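Local atomic coordinates of heme-binding protein A / AI-2 binding protein A (Helicobacter pylori SS1, PDB entry 6OFQ), a protein that binds peptides such as STSA in the periplasm and probably delivers them to an ABC transporter for import. Residues A[54-59]-A[524-529]; A[63-68]-A[92-97]; A[172-177]-A[478-483]; A[446-451]-A[458-463]. All blocks are in the same frame, centred on the assembly; numbering follows the deposited sequence.

Interaction 1: A[54-59]-A[524-529]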
loop_
_atom_site.group_PDB
_atom_site.type_symbol
_atom_site.label_atom_id
_atom_site.label_comp_id
_atom_site.label_asym_id
_atom_site.label_seq_id
_atom_site.Cartn_x
_atom_site.Cartn_y
_atom_site.Cartn_z
ATOM N N SER A 54 5.814 -5.073 3.805
ATOM C CA SER A 54 6.248 -6.149 2.923
ATOM C C SER A 54 6.916 -5.603 1.646
ATOM O O SER A 54 7.917 -6.160 1.176
ATOM C CB SER A 54 5.115 -7.054 2.509
ATOM O OG SER A 54 4.484 -7.714 3.627
ATOM N N TYR A 55 6.327 -4.541 1.097
ATOM C CA TYR A 55 6.867 -4.009 -0.150
ATOM C C TYR A 55 8.179 -3.296 -0.030
ATOM O O TYR A 55 8.795 -3.073 -1.085
ATOM C CB TYR A 55 5.801 -3.160 -0.883
ATOM C CG TYR A 55 4.562 -3.922 -1.290
ATOM C CD1 TYR A 55 4.520 -5.289 -1.509
ATOM C CD2 TYR A 55 3.358 -3.216 -1.548
ATOM C CE1 TYR A 55 3.356 -5.895 -1.906
ATOM C CE2 TYR A 55 2.223 -3.811 -1.999
ATOM C CZ TYR A 55 2.201 -5.173 -2.160
ATOM O OH TYR A 55 1.066 -5.793 -2.669
ATOM N N VAL A 56 8.589 -2.946 1.199
ATOM C CA VAL A 56 9.940 -2.422 1.333
ATOM C C VAL A 56 10.967 -3.354 0.695
ATOM O O VAL A 56 11.792 -2.898 -0.115
ATOM C CB VAL A 56 10.280 -2.178 2.821
ATOM C CG1 VAL A 56 11.750 -1.754 2.939
ATOM C CG2 VAL A 56 9.355 -1.153 3.464
ATOM N N ALA A 57 10.918 -4.630 1.019
ATOM C CA ALA A 57 11.847 -5.565 0.385
ATOM C C ALA A 57 11.500 -5.917 -1.067
ATOM O O ALA A 57 12.352 -5.784 -1.959
ATOM C CB ALA A 57 12.003 -6.847 1.192
ATOM N N THR A 58 10.235 -6.262 -1.291
ATOM C CA THR A 58 9.910 -6.814 -2.606
ATOM C C THR A 58 10.027 -5.782 -3.724
ATOM O O THR A 58 10.404 -6.094 -4.847
ATOM C CB THR A 58 8.521 -7.465 -2.614
ATOM O OG1 THR A 58 7.537 -6.444 -2.414
ATOM C CG2 THR A 58 8.352 -8.539 -1.612
ATOM N N GLY A 59 9.751 -4.512 -3.412
ATOM C CA GLY A 59 9.872 -3.452 -4.402
ATOM C C GLY A 59 11.275 -3.229 -4.918
ATOM O O GLY A 59 11.470 -2.657 -5.999
ATOM N N ASN A 524 10.015 3.439 -1.219
ATOM C CA ASN A 524 11.064 2.657 -0.550
ATOM C C ASN A 524 11.876 1.778 -1.444
ATOM O O ASN A 524 12.449 0.782 -1.008
ATOM C CB ASN A 524 10.494 1.914 0.654
ATOM C CG ASN A 524 9.980 2.894 1.700
ATOM O OD1 ASN A 524 10.655 3.853 2.056
ATOM N ND2 ASN A 524 8.733 2.703 2.135
ATOM N N ARG A 525 11.947 2.152 -2.718
ATOM C CA ARG A 525 12.984 1.659 -3.624
ATOM C C ARG A 525 14.251 2.450 -3.324
ATOM O O ARG A 525 14.203 3.686 -3.165
ATOM C CB ARG A 525 12.567 1.919 -5.065
ATOM C CG ARG A 525 11.453 0.979 -5.479
ATOM C CD ARG A 525 10.902 1.316 -6.848
ATOM N NE ARG A 525 10.234 2.614 -6.840
ATOM C CZ ARG A 525 10.001 3.322 -7.906
ATOM N NH1 ARG A 525 10.434 2.942 -9.088
ATOM N NH2 ARG A 525 9.299 4.439 -7.775
ATOM N N PHE A 526 15.380 1.758 -3.143
ATOM C CA PHE A 526 16.624 2.388 -2.706
ATOM C C PHE A 526 17.618 2.598 -3.823
ATOM O O PHE A 526 18.724 3.017 -3.553
ATOM C CB PHE A 526 17.274 1.540 -1.581
ATOM C CG PHE A 526 16.368 1.360 -0.400
ATOM C CD1 PHE A 526 15.861 2.448 0.315
ATOM C CD2 PHE A 526 15.978 0.099 -0.013
ATOM C CE1 PHE A 526 14.923 2.301 1.329
ATOM C CE2 PHE A 526 15.099 -0.057 1.057
ATOM C CZ PHE A 526 14.588 1.030 1.739
ATOM N N PHE A 527 17.313 2.277 -5.083
ATOM C CA PHE A 527 18.258 2.404 -6.180
ATOM C C PHE A 527 18.849 3.780 -6.398
ATOM O O PHE A 527 19.925 3.843 -7.005
ATOM C CB PHE A 527 17.753 1.721 -7.464
ATOM C CG PHE A 527 16.494 2.255 -8.135
ATOM C CD1 PHE A 527 15.501 3.046 -7.546
ATOM C CD2 PHE A 527 16.268 1.821 -9.421
ATOM C CE1 PHE A 527 14.332 3.422 -8.236
ATOM C CE2 PHE A 527 15.113 2.150 -10.107
ATOM C CZ PHE A 527 14.150 2.959 -9.528
ATOM N N LYS A 528 18.166 4.860 -6.003
ATOM C CA LYS A 528 18.663 6.243 -6.208
ATOM C C LYS A 528 19.301 6.793 -4.955
ATOM O O LYS A 528 19.790 7.906 -4.939
ATOM C CB LYS A 528 17.573 7.198 -6.707
ATOM C CG LYS A 528 16.728 6.656 -7.839
ATOM C CD LYS A 528 17.579 6.221 -9.032
ATOM C CE LYS A 528 16.703 5.677 -10.158
ATOM N NZ LYS A 528 17.482 5.178 -11.303
ATOM N N VAL A 529 19.295 6.018 -3.853
ATOM C CA VAL A 529 19.829 6.540 -2.572
ATOM C C VAL A 529 21.346 6.380 -2.558
ATOM O O VAL A 529 21.866 5.367 -3.021
ATOM C CB VAL A 529 19.200 5.779 -1.378
ATOM C CG1 VAL A 529 19.762 6.282 -0.048
ATOM C CG2 VAL A 529 17.712 6.076 -1.411
#
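Val56, on helix 52-61, loses the most surface here, packing with its two methyls against different residues of the loop 524-529. CG1 stands anti to the backbone N (chi1 175°) and reaches the rim of the Phe526 ring near its plane, 4.2 Å from CZ of Phe526. The other branch, CG2 of Val56, lies 4.1 Å from the amide nitrogen ND2 of Asn524, an apolar touch on a polar group whose OD1 is bonded to the hydroxyl of Tyr516. Asn524 aims its CB at the helix and contributes a second feature from its backbone: its carbonyl O sits 3.4 Å above the plane of the Phe526 ring, over the centre of one face. Farther along, the loop passes over Gly59, whose carbonyl O meets CG of Arg525 at 3.7 Å. The aliphatic base of the arginine rests on that carbonyl while the guanidinium goes elsewhere, in part to the carbonyls of Ser522 and Val521. Phe35 and Val245, from strands 32-37 and 242-247, pack against Val56. The carbonyl O atoms of Val56 and Asn524 lie 3.8 Å apart without bonding each other; both accept from the side-chain amide of Asn60, whose OD1 in turn receives the backbone N of Phe526. The direct contact is therefore van der Waals packing, and Asn60, just beyond the segment 54-59, provides a polar tie between helix and loop.

Interaction 2: A[63-68]-A[92-97]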
loop_
_atom_site.group_PDB
_atom_site.type_symbol
_atom_site.label_atom_id
_atom_site.label_comp_id
_atom_site.label_asym_id
_atom_site.label_seq_id
_atom_site.Cartn_x
_atom_site.Cartn_y
_atom_site.Cartn_z
ATOM N N ASP A 63 10.845 -6.323 -10.593
ATOM C CA ASP A 63 10.278 -5.366 -11.517
ATOM C C ASP A 63 8.932 -5.764 -12.030
ATOM O O ASP A 63 8.484 -6.911 -11.939
ATOM C CB ASP A 63 11.191 -5.183 -12.713
ATOM C CG ASP A 63 12.523 -4.597 -12.301
ATOM O OD1 ASP A 63 12.546 -3.530 -11.631
ATOM O OD2 ASP A 63 13.584 -5.174 -12.629
ATOM N N THR A 64 8.307 -4.735 -12.604
ATOM C CA THR A 64 6.999 -4.813 -13.237
ATOM C C THR A 64 7.138 -4.490 -14.746
ATOM O O THR A 64 8.212 -4.109 -15.206
ATOM C CB THR A 64 5.992 -3.871 -12.535
ATOM O OG1 THR A 64 6.651 -2.665 -12.148
ATOM C CG2 THR A 64 5.392 -4.520 -11.262
ATOM N N LEU A 65 6.026 -4.577 -15.483
ATOM C CA LEU A 65 6.078 -4.243 -16.930
ATOM C C LEU A 65 6.387 -2.764 -17.203
ATOM O O LEU A 65 7.176 -2.390 -18.086
ATOM C CB LEU A 65 4.785 -4.641 -17.606
ATOM C CG LEU A 65 4.546 -6.153 -17.741
ATOM C CD1 LEU A 65 3.148 -6.331 -18.313
ATOM C CD2 LEU A 65 5.530 -6.758 -18.753
ATOM N N VAL A 66 5.750 -1.914 -16.402
ATOM C CA VAL A 66 5.990 -0.485 -16.347
ATOM C C VAL A 66 6.313 -0.088 -14.929
ATOM O O VAL A 66 5.993 -0.880 -14.027
ATOM C CB VAL A 66 4.776 0.330 -16.887
ATOM C CG1 VAL A 66 4.414 -0.182 -18.297
ATOM C CG2 VAL A 66 3.567 0.259 -15.951
ATOM N N GLN A 67 6.956 1.033 -14.674
ATOM C CA GLN A 67 7.279 1.418 -13.329
ATOM C C GLN A 67 7.032 2.884 -13.102
ATOM O O GLN A 67 6.819 3.623 -14.090
ATOM C CB GLN A 67 8.709 1.077 -12.941
ATOM C CG GLN A 67 9.753 1.832 -13.741
ATOM C CD GLN A 67 11.160 1.310 -13.532
ATOM O OE1 GLN A 67 11.405 0.131 -13.319
ATOM N NE2 GLN A 67 12.132 2.186 -13.707
ATOM N N PHE A 68 7.179 3.377 -11.878
ATOM C CA PHE A 68 6.973 4.817 -11.585
ATOM C C PHE A 68 8.326 5.471 -11.446
ATOM O O PHE A 68 9.196 5.032 -10.667
ATOM C CB PHE A 68 6.086 4.957 -10.349
ATOM C CG PHE A 68 4.732 4.401 -10.634
ATOM C CD1 PHE A 68 3.820 5.152 -11.379
ATOM C CD2 PHE A 68 4.376 3.177 -10.160
ATOM C CE1 PHE A 68 2.591 4.590 -11.701
ATOM C CE2 PHE A 68 3.153 2.622 -10.485
ATOM C CZ PHE A 68 2.292 3.295 -11.312
ATOM N N TYR A 92 -3.852 -4.014 -25.229
ATOM C CA TYR A 92 -2.548 -3.478 -24.827
ATOM C C TYR A 92 -1.454 -4.440 -25.226
ATOM O O TYR A 92 -1.482 -5.586 -24.811
ATOM C CB TYR A 92 -2.413 -3.296 -23.299
ATOM C CG TYR A 92 -3.311 -2.257 -22.700
ATOM C CD1 TYR A 92 -4.692 -2.340 -22.717
ATOM C CD2 TYR A 92 -2.757 -1.189 -21.997
ATOM C CE1 TYR A 92 -5.477 -1.386 -22.113
ATOM C CE2 TYR A 92 -3.557 -0.251 -21.371
ATOM C CZ TYR A 92 -4.903 -0.356 -21.413
ATOM O OH TYR A 92 -5.726 0.590 -20.836
ATOM N N THR A 93 -0.542 -4.005 -26.099
ATOM C CA THR A 93 0.550 -4.868 -26.548
ATOM C C THR A 93 1.880 -4.324 -26.000
ATOM O O THR A 93 2.208 -3.168 -26.215
ATOM C CB THR A 93 0.640 -4.897 -28.082
ATOM O OG1 THR A 93 -0.612 -5.333 -28.634
ATOM C CG2 THR A 93 1.653 -5.907 -28.508
ATOM N N PHE A 94 2.560 -5.182 -25.228
ATOM C CA PHE A 94 3.831 -4.830 -24.566
ATOM C C PHE A 94 4.998 -5.538 -25.236
ATOM O O PHE A 94 4.966 -6.746 -25.460
ATOM C CB PHE A 94 3.791 -5.215 -23.074
ATOM C CG PHE A 94 2.856 -4.326 -22.292
ATOM C CD1 PHE A 94 3.282 -3.130 -21.706
ATOM C CD2 PHE A 94 1.523 -4.689 -22.137
ATOM C CE1 PHE A 94 2.401 -2.285 -21.067
ATOM C CE2 PHE A 94 0.620 -3.873 -21.483
ATOM C CZ PHE A 94 1.079 -2.668 -20.988
ATOM N N HIS A 95 5.988 -4.721 -25.573
ATOM C CA HIS A 95 7.220 -5.207 -26.145
ATOM C C HIS A 95 8.214 -5.353 -24.993
ATOM O O HIS A 95 8.563 -4.357 -24.371
ATOM C CB HIS A 95 7.688 -4.191 -27.223
ATOM C CG HIS A 95 6.618 -3.842 -28.235
ATOM N ND1 HIS A 95 6.306 -4.737 -29.233
ATOM C CD2 HIS A 95 5.662 -2.878 -28.295
ATOM C CE1 HIS A 95 5.264 -4.290 -29.919
ATOM N NE2 HIS A 95 4.855 -3.158 -29.378
ATOM N N LEU A 96 8.716 -6.555 -24.768
ATOM C CA LEU A 96 9.464 -6.874 -23.577
ATOM C C LEU A 96 10.936 -6.574 -23.838
ATOM O O LEU A 96 11.477 -6.764 -24.971
ATOM C CB LEU A 96 9.214 -8.297 -23.145
ATOM C CG LEU A 96 7.772 -8.743 -22.899
ATOM C CD1 LEU A 96 7.768 -10.151 -22.407
ATOM C CD2 LEU A 96 7.093 -7.806 -21.893
ATOM N N ARG A 97 11.604 -6.107 -22.786
ATOM C CA ARG A 97 13.039 -5.880 -22.785
ATOM C C ARG A 97 13.796 -7.199 -22.925
ATOM O O ARG A 97 13.429 -8.184 -22.253
ATOM C CB ARG A 97 13.438 -5.239 -21.428
ATOM C CG ARG A 97 14.808 -4.578 -21.411
ATOM C CD ARG A 97 14.979 -3.882 -20.051
ATOM N NE ARG A 97 14.062 -2.753 -19.904
ATOM C CZ ARG A 97 14.254 -1.509 -20.304
ATOM N NH1 ARG A 97 15.324 -1.115 -20.996
ATOM N NH2 ARG A 97 13.270 -0.606 -20.142
#
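The Phe94 ring has CD1 of Leu65 over one face, 4.5 Å from Phe94 CG, while CG1 of Val66 comes to CE1 of Phe94 obliquely, at 4.0 Å. The side chains of Val66 and Phe94 cross at about a right angle, and the CG1 methyl makes the touch. Trp83 meets the same ring with the planes at about 40°, and Ala80 of strand 75-85 also packs on Phe94. The second branch of Leu65 goes to a different partner: CD2 of Leu65 meets CD2 of Leu96 at 3.7 Å, the shortest approach between the two segments. With CG anti to the carbonyl carbon (chi1 -70°), Leu65 divides its two methyls between Phe94 and Leu96, which stand two residues apart on one strand. Within the first segment, OG1 of Thr64 donates to the carbonyl O of Val66 at 2.7 Å, tilted 28° from the carbonyl plane, which probably helps to hold the bend at Leu65. Val119 of helix 116-127 touches both leucines. Strands 66-68 and 91-96 are not neighbours, since 75-85 runs between them; the contact belongs to a hydrophobic layer between the five-stranded antiparallel sheet and helix 116-127, reached by Leu65 from the loop leading into the edge strand 66-68.

Interaction 3: A[172-177]-A[478-483]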
loop_
_atom_site.group_PDB
_atom_site.type_symbol
_atom_site.label_atom_id
_atom_site.label_comp_id
_atom_site.label_asym_id
_atom_site.label_seq_id
_atom_site.Cartn_x
_atom_site.Cartn_y
_atom_site.Cartn_z
ATOM N N GLU A 172 -10.497 0.283 -19.408
ATOM C CA GLU A 172 -10.086 0.323 -17.988
ATOM C C GLU A 172 -9.024 1.393 -17.870
ATOM O O GLU A 172 -7.843 1.164 -18.040
ATOM C CB GLU A 172 -9.580 -1.067 -17.569
ATOM C CG GLU A 172 -9.253 -1.194 -16.093
ATOM C CD GLU A 172 -10.456 -1.197 -15.163
ATOM O OE1 GLU A 172 -11.512 -1.737 -15.527
ATOM O OE2 GLU A 172 -10.209 -0.697 -14.028
ATOM N N ALA A 173 -9.402 2.618 -17.533
ATOM C CA ALA A 173 -8.496 3.751 -17.484
ATOM C C ALA A 173 -7.272 3.500 -16.600
ATOM O O ALA A 173 -6.184 3.840 -17.038
ATOM C CB ALA A 173 -9.217 5.045 -17.095
ATOM N N PRO A 174 -7.435 2.911 -15.420
ATOM C CA PRO A 174 -6.244 2.627 -14.579
ATOM C C PRO A 174 -5.351 1.512 -15.007
ATOM O O PRO A 174 -4.321 1.306 -14.373
ATOM C CB PRO A 174 -6.852 2.265 -13.216
ATOM C CG PRO A 174 -8.265 2.707 -13.285
ATOM C CD PRO A 174 -8.692 2.621 -14.695
ATOM N N PHE A 175 -5.662 0.783 -16.081
ATOM C CA PHE A 175 -4.944 -0.480 -16.339
ATOM C C PHE A 175 -3.452 -0.289 -16.508
ATOM O O PHE A 175 -2.677 -1.070 -15.941
ATOM C CB PHE A 175 -5.561 -1.197 -17.563
ATOM C CG PHE A 175 -5.107 -2.640 -17.751
ATOM C CD1 PHE A 175 -5.449 -3.621 -16.846
ATOM C CD2 PHE A 175 -4.183 -2.945 -18.762
ATOM C CE1 PHE A 175 -4.993 -4.914 -17.061
ATOM C CE2 PHE A 175 -3.706 -4.231 -18.962
ATOM C CZ PHE A 175 -4.098 -5.192 -18.080
ATOM N N LEU A 176 -2.987 0.691 -17.287
ATOM C CA LEU A 176 -1.570 0.859 -17.492
ATOM C C LEU A 176 -0.874 1.112 -16.167
ATOM O O LEU A 176 0.153 0.461 -15.889
ATOM C CB LEU A 176 -1.272 1.971 -18.483
ATOM C CG LEU A 176 0.190 2.130 -18.867
ATOM C CD1 LEU A 176 0.745 0.973 -19.640
ATOM C CD2 LEU A 176 0.355 3.444 -19.619
ATOM N N ALA A 177 -1.411 1.993 -15.320
ATOM C CA ALA A 177 -0.789 2.281 -14.031
ATOM C C ALA A 177 -0.844 1.065 -13.096
ATOM O O ALA A 177 0.124 0.752 -12.380
ATOM C CB ALA A 177 -1.536 3.427 -13.365
ATOM N N LYS A 478 -11.247 14.891 -17.056
ATOM C CA LYS A 478 -12.374 15.687 -16.621
ATOM C C LYS A 478 -13.657 14.922 -16.533
ATOM O O LYS A 478 -14.385 15.101 -15.550
ATOM C CB LYS A 478 -12.587 16.910 -17.542
ATOM C CG LYS A 478 -11.559 17.998 -17.295
ATOM C CD LYS A 478 -11.245 18.394 -15.854
ATOM C CE LYS A 478 -12.099 19.531 -15.292
ATOM N NZ LYS A 478 -11.538 20.057 -14.007
ATOM N N GLU A 479 -13.856 13.991 -17.485
ATOM C CA GLU A 479 -15.049 13.145 -17.404
ATOM C C GLU A 479 -15.012 12.223 -16.187
ATOM O O GLU A 479 -16.012 12.031 -15.517
ATOM C CB GLU A 479 -15.378 12.320 -18.656
ATOM C CG GLU A 479 -15.578 13.182 -19.889
ATOM C CD GLU A 479 -15.780 12.363 -21.152
ATOM O OE1 GLU A 479 -16.075 11.175 -21.064
ATOM O OE2 GLU A 479 -15.738 13.010 -22.228
ATOM N N ARG A 480 -13.857 11.615 -15.964
ATOM C CA ARG A 480 -13.724 10.768 -14.768
ATOM C C ARG A 480 -13.873 11.590 -13.490
ATOM O O ARG A 480 -14.528 11.118 -12.549
ATOM C CB ARG A 480 -12.319 10.115 -14.815
ATOM C CG ARG A 480 -12.140 9.123 -15.950
ATOM C CD ARG A 480 -10.733 8.502 -15.883
ATOM N NE ARG A 480 -10.633 7.543 -14.809
ATOM C CZ ARG A 480 -9.526 7.142 -14.181
ATOM N NH1 ARG A 480 -8.333 7.525 -14.516
ATOM N NH2 ARG A 480 -9.674 6.273 -13.197
ATOM N N GLU A 481 -13.307 12.782 -13.457
ATOM C CA GLU A 481 -13.400 13.651 -12.278
ATOM C C GLU A 481 -14.869 13.900 -11.946
ATOM O O GLU A 481 -15.282 13.820 -10.771
ATOM C CB GLU A 481 -12.696 14.984 -12.537
ATOM C CG GLU A 481 -12.646 15.932 -11.342
ATOM C CD GLU A 481 -11.515 16.954 -11.555
ATOM O OE1 GLU A 481 -11.555 17.579 -12.636
ATOM O OE2 GLU A 481 -10.501 16.955 -10.804
ATOM N N ALA A 482 -15.699 14.192 -12.954
ATOM C CA ALA A 482 -17.106 14.446 -12.638
ATOM C C ALA A 482 -17.790 13.310 -11.960
ATOM O O ALA A 482 -18.530 13.447 -10.981
ATOM C CB ALA A 482 -17.854 14.894 -13.902
ATOM N N LEU A 483 -17.460 12.096 -12.394
ATOM C CA LEU A 483 -18.012 10.880 -11.775
ATOM C C LEU A 483 -17.446 10.663 -10.365
ATOM O O LEU A 483 -18.187 10.295 -9.439
ATOM C CB LEU A 483 -17.743 9.669 -12.678
ATOM C CG LEU A 483 -18.472 9.698 -14.036
ATOM C CD1 LEU A 483 -17.764 8.811 -15.077
ATOM C CD2 LEU A 483 -19.879 9.187 -13.816
#
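A type I beta turn, Glu172 to Phe175, leads into the short helix 175-178 and receives an arginine from the long helix 477-494. Ala173, within that turn, points its CB at the guanidinium of Arg480: CB of Ala173 lies 3.5 Å above the guanidinium plane, over its centre, and 3.6 Å from CZ of Arg480. Pro174 adds its ring from an oblique direction, with CG of Pro174 3.8 Å from NH2 of Arg480. The arginine chain leaves the helix extended and bends at chi3 (74°), which swings the flat group across the alanine methyl. The turn follows strand 163-168 of the five-stranded antiparallel sheet, whereas helix 477-494 precedes strand 497-510 of the seven-stranded mixed sheet, and the contact therefore probably joins different lobes of the type II binding-protein fold, across some 300 residues of chain. The guanidinium is held by several partners: NH1 forms a salt bridge with Asp434, NE donates to the carbonyl of Ala471, and NH2 bonds the hydroxyl of Tyr484. These bonds fix the rotation of the group and satisfy a largely buried charge. Nearby, Glu172 holds Lys472 and Arg473 by salt bridges, and the backbone of Ala173 is bonded to that of Lys472.

Interaction 4: A[446-451]-A[458-463]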
loop_
_atom_site.group_PDB
_atom_site.type_symbol
_atom_site.label_atom_id
_atom_site.label_comp_id
_atom_site.label_asym_id
_atom_site.label_seq_id
_atom_site.Cartn_x
_atom_site.Cartn_y
_atom_site.Cartn_z
ATOM N N GLN A 446 -17.084 -4.850 -5.413
ATOM C CA GLN A 446 -16.113 -5.819 -5.872
ATOM C C GLN A 446 -15.103 -6.085 -4.773
ATOM O O GLN A 446 -14.809 -7.226 -4.416
ATOM C CB GLN A 446 -15.438 -5.328 -7.156
ATOM C CG GLN A 446 -14.231 -6.187 -7.522
ATOM C CD GLN A 446 -14.594 -7.634 -7.852
ATOM O OE1 GLN A 446 -15.567 -7.879 -8.574
ATOM N NE2 GLN A 446 -13.819 -8.591 -7.408
ATOM N N ALA A 447 -14.575 -5.026 -4.155
ATOM C CA ALA A 447 -13.534 -5.193 -3.133
ATOM C C ALA A 447 -14.098 -5.932 -1.916
ATOM O O ALA A 447 -13.399 -6.767 -1.331
ATOM C CB ALA A 447 -12.930 -3.863 -2.708
ATOM N N ALA A 448 -15.314 -5.617 -1.525
ATOM C CA ALA A 448 -15.992 -6.295 -0.409
ATOM C C ALA A 448 -16.257 -7.764 -0.669
ATOM O O ALA A 448 -16.372 -8.554 0.316
ATOM C CB ALA A 448 -17.283 -5.600 -0.049
ATOM N N SER A 449 -16.414 -8.150 -1.920
ATOM C CA SER A 449 -16.725 -9.544 -2.276
ATOM C C SER A 449 -15.524 -10.480 -2.047
ATOM O O SER A 449 -15.715 -11.695 -1.944
ATOM C CB SER A 449 -17.251 -9.624 -3.705
ATOM O OG SER A 449 -16.225 -9.501 -4.674
ATOM N N ALA A 450 -14.297 -9.989 -2.134
ATOM C CA ALA A 450 -13.112 -10.795 -1.967
ATOM C C ALA A 450 -12.876 -11.146 -0.500
ATOM O O ALA A 450 -13.091 -10.286 0.364
ATOM C CB ALA A 450 -11.899 -10.066 -2.582
ATOM N N ILE A 451 -12.475 -12.368 -0.212
ATOM C CA ILE A 451 -12.112 -12.741 1.155
ATOM C C ILE A 451 -10.752 -13.388 1.068
ATOM O O ILE A 451 -10.586 -14.379 0.330
ATOM C CB ILE A 451 -13.058 -13.838 1.694
ATOM C CG1 ILE A 451 -14.480 -13.320 1.804
ATOM C CG2 ILE A 451 -12.543 -14.337 3.036
ATOM C CD1 ILE A 451 -15.441 -14.513 1.879
ATOM N N PHE A 458 -16.664 -3.160 4.872
ATOM C CA PHE A 458 -17.608 -3.947 4.073
ATOM C C PHE A 458 -18.678 -3.055 3.452
ATOM O O PHE A 458 -19.884 -3.316 3.489
ATOM C CB PHE A 458 -18.242 -5.081 4.922
ATOM C CG PHE A 458 -17.274 -6.195 5.274
ATOM C CD1 PHE A 458 -16.378 -6.075 6.290
ATOM C CD2 PHE A 458 -17.145 -7.294 4.440
ATOM C CE1 PHE A 458 -15.446 -7.061 6.580
ATOM C CE2 PHE A 458 -16.303 -8.329 4.796
ATOM C CZ PHE A 458 -15.422 -8.208 5.841
ATOM N N TYR A 459 -18.216 -1.924 2.916
ATOM C CA TYR A 459 -19.147 -0.976 2.341
ATOM C C TYR A 459 -19.687 -1.486 1.012
ATOM O O TYR A 459 -18.893 -1.711 0.100
ATOM C CB TYR A 459 -18.450 0.367 2.148
ATOM C CG TYR A 459 -19.262 1.492 1.589
ATOM C CD1 TYR A 459 -20.519 1.822 2.056
ATOM C CD2 TYR A 459 -18.770 2.249 0.526
ATOM C CE1 TYR A 459 -21.284 2.834 1.487
ATOM C CE2 TYR A 459 -19.511 3.275 -0.004
ATOM C CZ TYR A 459 -20.751 3.632 0.478
ATOM O OH TYR A 459 -21.388 4.681 -0.114
ATOM N N LYS A 460 -20.994 -1.629 0.933
ATOM C CA LYS A 460 -21.643 -2.151 -0.275
ATOM C C LYS A 460 -22.741 -1.193 -0.722
ATOM O O LYS A 460 -23.840 -1.192 -0.189
ATOM C CB LYS A 460 -22.255 -3.514 0.056
ATOM C CG LYS A 460 -21.222 -4.555 0.407
ATOM C CD LYS A 460 -21.805 -5.925 0.740
ATOM C CE LYS A 460 -22.651 -6.422 -0.411
ATOM N NZ LYS A 460 -22.981 -7.799 0.050
ATOM N N SER A 461 -22.406 -0.339 -1.681
ATOM C CA SER A 461 -23.351 0.596 -2.237
ATOM C C SER A 461 -23.286 0.418 -3.749
ATOM O O SER A 461 -22.246 0.663 -4.386
ATOM C CB SER A 461 -23.011 2.045 -1.907
ATOM O OG SER A 461 -23.709 2.954 -2.760
ATOM N N ASP A 462 -24.439 0.080 -4.337
ATOM C CA ASP A 462 -24.543 0.025 -5.787
ATOM C C ASP A 462 -24.383 1.376 -6.472
ATOM O O ASP A 462 -23.676 1.536 -7.482
ATOM C CB ASP A 462 -25.880 -0.536 -6.265
ATOM C CG ASP A 462 -25.915 -2.040 -6.162
ATOM O OD1 ASP A 462 -24.889 -2.686 -6.508
ATOM O OD2 ASP A 462 -27.017 -2.450 -5.739
ATOM N N ALA A 463 -24.990 2.412 -5.908
ATOM C CA ALA A 463 -24.911 3.726 -6.501
ATOM C C ALA A 463 -23.452 4.228 -6.545
ATOM O O ALA A 463 -22.952 4.800 -7.528
ATOM C CB ALA A 463 -25.845 4.677 -5.744
#
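Ala448, on the last turn of helix 445-449, meets Phe458, Tyr459 and Lys460 and does nearly all the touching for its side of the contact. The segment begins at Gln446, which serves the helix end: its carbonyl O accepts OG of Ser449 at 2.7 Å, with the donor tilted 17° from the carbonyl plane, and also a weak bond from the backbone N of Ser449. Ala447 comes next, and its carbonyl O takes the hydroxyl of Thr453. Then CB of Ala448 is directed at the chain entering helix 462-473, where it meets CG of Lys460 at 4.1 Å and the carbonyl O of Tyr459 at 4.2 Å. With CG anti to its carbonyl carbon (chi1 -65°), Lys460 presents that methylene to the alanine, and its chain bends farther out at chi3. The carbonyl O of Ala448 lies 4.4 Å from CD2 of Phe458, approaching that ring obliquely. The loop connecting helix 445-449 to helix 462-473 thus folds back on the end of the first, and Ser461 is the N-cap of the second, its OG bonded to the backbone N of Phe464. Tyr459 carries its ring the other way, into helix 477-494, where its hydroxyl bonds Asp494, and Asp462 forms a salt bridge with Lys445, next to the first segment. At Ser449 the side chain turns from the partner segment to its own helix.

Along the chain, the long span closed by interaction 1 encloses the other three; interaction 2 closes before interaction 3 opens, and interaction 4 lies within the span of interaction 3. Interactions 1 and 2 have centres 19 Å apart and touch, with NH1 of Arg525 probably bonded to the carbonyl O of Phe68 at 2.9 Å. Interactions 2 and 3, with centres about 20 Å apart, also pack, Tyr92 meeting Phe175. Interactions 3 and 4, nearest atoms about 8 Å apart, involve successive helices, 477-494 and 462-473 respectively. With interaction 2 on the five-stranded antiparallel sheet, interactions 1 and 3 tie sequence-distant segments together, consistent with the interleaved lobes of a type II binding protein.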